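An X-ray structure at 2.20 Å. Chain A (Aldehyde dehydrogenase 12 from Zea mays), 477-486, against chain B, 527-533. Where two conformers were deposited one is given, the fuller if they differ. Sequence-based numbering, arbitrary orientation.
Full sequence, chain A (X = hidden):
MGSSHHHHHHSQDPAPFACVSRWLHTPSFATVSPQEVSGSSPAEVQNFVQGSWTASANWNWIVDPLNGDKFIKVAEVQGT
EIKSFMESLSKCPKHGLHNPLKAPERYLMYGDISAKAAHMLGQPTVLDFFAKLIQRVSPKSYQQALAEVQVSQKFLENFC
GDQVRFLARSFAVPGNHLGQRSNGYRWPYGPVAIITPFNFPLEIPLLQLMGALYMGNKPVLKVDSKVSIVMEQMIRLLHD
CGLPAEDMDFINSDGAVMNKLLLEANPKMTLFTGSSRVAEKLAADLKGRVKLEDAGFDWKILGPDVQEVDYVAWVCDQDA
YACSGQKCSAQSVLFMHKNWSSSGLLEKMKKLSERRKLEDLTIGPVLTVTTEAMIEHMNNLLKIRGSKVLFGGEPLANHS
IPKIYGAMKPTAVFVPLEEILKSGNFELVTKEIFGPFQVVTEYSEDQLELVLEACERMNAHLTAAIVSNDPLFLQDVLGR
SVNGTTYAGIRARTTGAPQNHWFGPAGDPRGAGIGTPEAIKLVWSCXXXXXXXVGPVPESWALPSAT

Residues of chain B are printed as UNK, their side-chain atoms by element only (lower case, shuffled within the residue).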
# COMPACT_ATOMS: atom_id res chain seq x y z
N VAL A 477 15.95 -11.65 20.44
CA VAL A 477 16.22 -10.31 20.96
C VAL A 477 15.26 -9.30 20.36
O VAL A 477 14.71 -8.44 21.06
CB VAL A 477 17.68 -9.93 20.72
CG1 VAL A 477 17.93 -8.50 21.15
CG2 VAL A 477 18.60 -10.87 21.48
N LEU A 478 15.04 -9.37 19.04
CA LEU A 478 14.16 -8.42 18.37
C LEU A 478 12.73 -8.53 18.88
O LEU A 478 12.09 -7.52 19.20
CB LEU A 478 14.20 -8.64 16.86
CG LEU A 478 15.45 -8.18 16.10
CD1 LEU A 478 15.52 -8.86 14.75
CD2 LEU A 478 15.43 -6.68 15.93
N GLY A 479 12.22 -9.76 18.98
CA GLY A 479 10.86 -9.96 19.46
C GLY A 479 10.64 -9.51 20.89
O GLY A 479 9.49 -9.29 21.29
N ARG A 480 11.71 -9.37 21.67
CA ARG A 480 11.62 -8.95 23.06
C ARG A 480 12.37 -7.64 23.29
O ARG A 480 13.09 -7.47 24.27
CB ARG A 480 12.14 -10.05 23.99
CG ARG A 480 11.11 -11.14 24.28
CD ARG A 480 11.75 -12.42 24.79
NE ARG A 480 11.79 -13.48 23.78
CZ ARG A 480 10.79 -14.33 23.55
NH1 ARG A 480 9.67 -14.26 24.25
NH2 ARG A 480 10.92 -15.26 22.61
N SER A 481 12.19 -6.70 22.36
CA SER A 481 12.74 -5.35 22.46
C SER A 481 11.81 -4.41 21.71
O SER A 481 10.85 -4.85 21.06
CB SER A 481 14.18 -5.30 21.93
OG SER A 481 14.24 -5.68 20.56
N VAL A 482 12.10 -3.11 21.77
CA VAL A 482 11.16 -2.08 21.31
C VAL A 482 11.79 -1.09 20.33
O VAL A 482 11.13 -0.64 19.39
CB VAL A 482 10.56 -1.34 22.52
CG1 VAL A 482 9.74 -0.13 22.07
CG2 VAL A 482 9.71 -2.27 23.36
N ASN A 483 13.08 -0.77 20.53
CA ASN A 483 13.70 0.45 19.99
C ASN A 483 13.35 0.70 18.53
O ASN A 483 13.43 -0.20 17.69
CB ASN A 483 15.21 0.38 20.17
CG ASN A 483 15.63 0.59 21.61
OD1 ASN A 483 14.90 0.23 22.54
ND2 ASN A 483 16.79 1.19 21.79
N GLY A 484 12.97 1.95 18.23
CA GLY A 484 12.29 2.23 16.97
C GLY A 484 13.18 2.12 15.75
O GLY A 484 12.69 2.03 14.62
N THR A 485 14.50 2.15 15.95
CA THR A 485 15.45 2.04 14.84
C THR A 485 16.53 1.05 15.28
O THR A 485 17.59 1.44 15.78
CB THR A 485 16.04 3.38 14.47
OG1 THR A 485 15.00 4.36 14.38
CG2 THR A 485 16.73 3.27 13.12
N THR A 486 16.27 -0.23 15.05
CA THR A 486 17.13 -1.31 15.51
C THR A 486 17.82 -1.96 14.32
O THR A 486 17.16 -2.34 13.34
CB THR A 486 16.32 -2.36 16.28
OG1 THR A 486 15.69 -1.73 17.41
CG2 THR A 486 17.23 -3.47 16.76
N UNK B 527 5.33 2.49 14.63
CA UNK B 527 6.32 2.01 13.67
C UNK B 527 7.57 1.55 14.40
O UNK B 527 8.04 2.22 15.33
c UNK B 527 8.99 2.62 11.62
c UNK B 527 8.32 1.84 9.68
n UNK B 527 9.39 2.12 10.40
c UNK B 527 6.66 3.09 12.66
c UNK B 527 7.64 2.65 11.62
n UNK B 527 7.25 2.14 10.40
N UNK B 528 8.10 0.40 14.00
CA UNK B 528 9.43 -0.02 14.40
C UNK B 528 10.21 -0.41 13.15
O UNK B 528 9.76 -1.26 12.37
c UNK B 528 10.94 -2.69 16.80
c UNK B 528 10.82 -1.45 15.94
n UNK B 528 11.94 -4.84 18.34
c UNK B 528 9.42 -1.19 15.38
c UNK B 528 12.74 -3.82 18.07
n UNK B 528 13.99 -3.83 18.51
n UNK B 528 12.29 -2.80 17.34
N UNK B 529 11.37 0.21 12.97
CA UNK B 529 12.26 -0.09 11.87
C UNK B 529 13.32 -1.07 12.34
O UNK B 529 13.99 -0.82 13.35
c UNK B 529 13.63 1.01 9.99
c UNK B 529 12.90 1.18 11.31
o UNK B 529 11.48 1.09 9.01
c UNK B 529 12.69 0.87 8.82
o UNK B 529 13.15 0.54 7.70
N UNK B 530 13.45 -2.18 11.63
CA UNK B 530 14.49 -3.17 11.88
C UNK B 530 15.32 -3.28 10.61
O UNK B 530 14.80 -3.66 9.55
c UNK B 530 12.44 -5.70 13.98
c UNK B 530 13.92 -4.54 12.27
c UNK B 530 13.14 -4.42 13.58
c UNK B 530 15.03 -5.56 12.40
N UNK B 531 16.60 -2.95 10.70
CA UNK B 531 17.50 -2.90 9.56
C UNK B 531 18.48 -4.06 9.68
O UNK B 531 19.35 -4.07 10.55
c UNK B 531 17.05 0.21 10.83
c UNK B 531 18.25 -1.57 9.47
c UNK B 531 19.13 -1.54 8.23
c UNK B 531 17.28 -0.38 9.47
N UNK B 532 18.34 -5.05 8.79
CA UNK B 532 19.29 -6.15 8.75
C UNK B 532 20.53 -5.74 7.96
O UNK B 532 20.44 -5.07 6.93
c UNK B 532 16.21 -7.86 8.59
c UNK B 532 17.84 -8.66 10.15
c UNK B 532 16.84 -9.20 10.93
c UNK B 532 15.20 -8.40 9.37
o UNK B 532 14.53 -9.61 11.31
c UNK B 532 17.55 -7.98 8.97
c UNK B 532 18.65 -7.39 8.12
c UNK B 532 15.52 -9.07 10.53
N UNK B 533 21.71 -6.12 8.48
CA UNK B 533 23.01 -5.82 7.87
C UNK B 533 23.93 -7.00 8.23
O UNK B 533 24.77 -6.93 9.13
c UNK B 533 24.33 -3.75 7.25
o UNK B 533 24.45 -2.51 7.34
c UNK B 533 23.58 -4.49 8.35
o UNK B 533 24.79 -4.42 6.30

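Position 527 carries six side-chain atoms, none in contact with chain A: one carbon leading to a five-membered ring of three carbons and two nitrogens. That is an imidazole, so the residue is histidine. CD2 of His B527 stays 4.8 Å from O of Gly A484, the closest its side chain comes to the chain A stretch.

Position 528 has seven side-chain atoms: three carbons in a row, a nitrogen, then a carbon bearing two more nitrogens. Its terminal nitrogens lie against O of Leu A478, OG of Ser A481 and OG1 of Thr A486. An unbranched chain ending in a planar CN3 group is arginine. All of its chi angles lie near 180°, so Arg B528 is fully extended and delivers its guanidinium into the loop between the helix and strand of chain A. NH1 donates to the backbone O of Leu A478 (2.8 Å), and NE to the backbone O of Asn A483 (2.9 Å). NH2 donates twice, to OG of Ser A481 (2.8 Å) and to OG1 of Thr A486 (2.9 Å). Leu A478 CD2 lies over one face of the group; Asn A483 N, Val A482 O and Ser A481 C lie over the opposite face.

Position 529 shows five side-chain atoms, three carbons with two oxygens on the third. CB lies 3.4 Å from O of Gly A484, but the end of the chain leads away. A carboxylate on the third carbon means glutamate. OE1 of Glu B529 accepts a hydrogen bond from NE2 of His B527 (2.7 Å). Its backbone does the pairing: N donates to O of Gly A484 (2.8 Å), while O accepts from N of Thr A486 (2.9 Å).

At position 530 there are four carbons, forked at the first, and the end of the longer arm packs on CD2 of Leu A478. This is isoleucine, since leucine would fork one carbon later. Ile B530 lies on the same sheet face as Thr A486, and its CD1 meets CD2 of Leu A478 at 3.7 Å.

Position 531 repeats that four-carbon pattern, its longer arm ending near CG2 of Thr A485, and is again isoleucine. The backbone N of Ile B531 donates to O of Thr A486 (2.8 Å), and its CD1 approaches CG2 of Thr A485 to 3.8 Å.

Position 532 has eight side-chain atoms, one carbon and a six-carbon ring bearing an oxygen that lies near CD1 of Leu A478, which identifies tyrosine. OH of Tyr B532 lies 3.7 Å from CD1 of Leu A478.

Position 533, out of reach of chain A, has two carbons, the second carrying two oxygens: aspartate. The carboxylate of Asp B533 is hydrogen-bonded elsewhere in the structure.

The contact combines a parallel strand pairing with a buried arginine anchor. Thr A485 pairs with Glu B529 and Thr A486 with Ile B530; the three backbone hydrogen bonds holding this register run between Gly A484 and Thr A486 on chain A and Glu B529 and Ile B531 on chain B. Thr A486 links both parts: its backbone bonds across the sheet, while OG1 receives Arg B528 and donates to O of Asn A483 (2.7 Å), itself an arginine acceptor. Leu A478 adds apolar packing, and the stretches together bury 510 Å².

Chain B 527-533: HREIIYD
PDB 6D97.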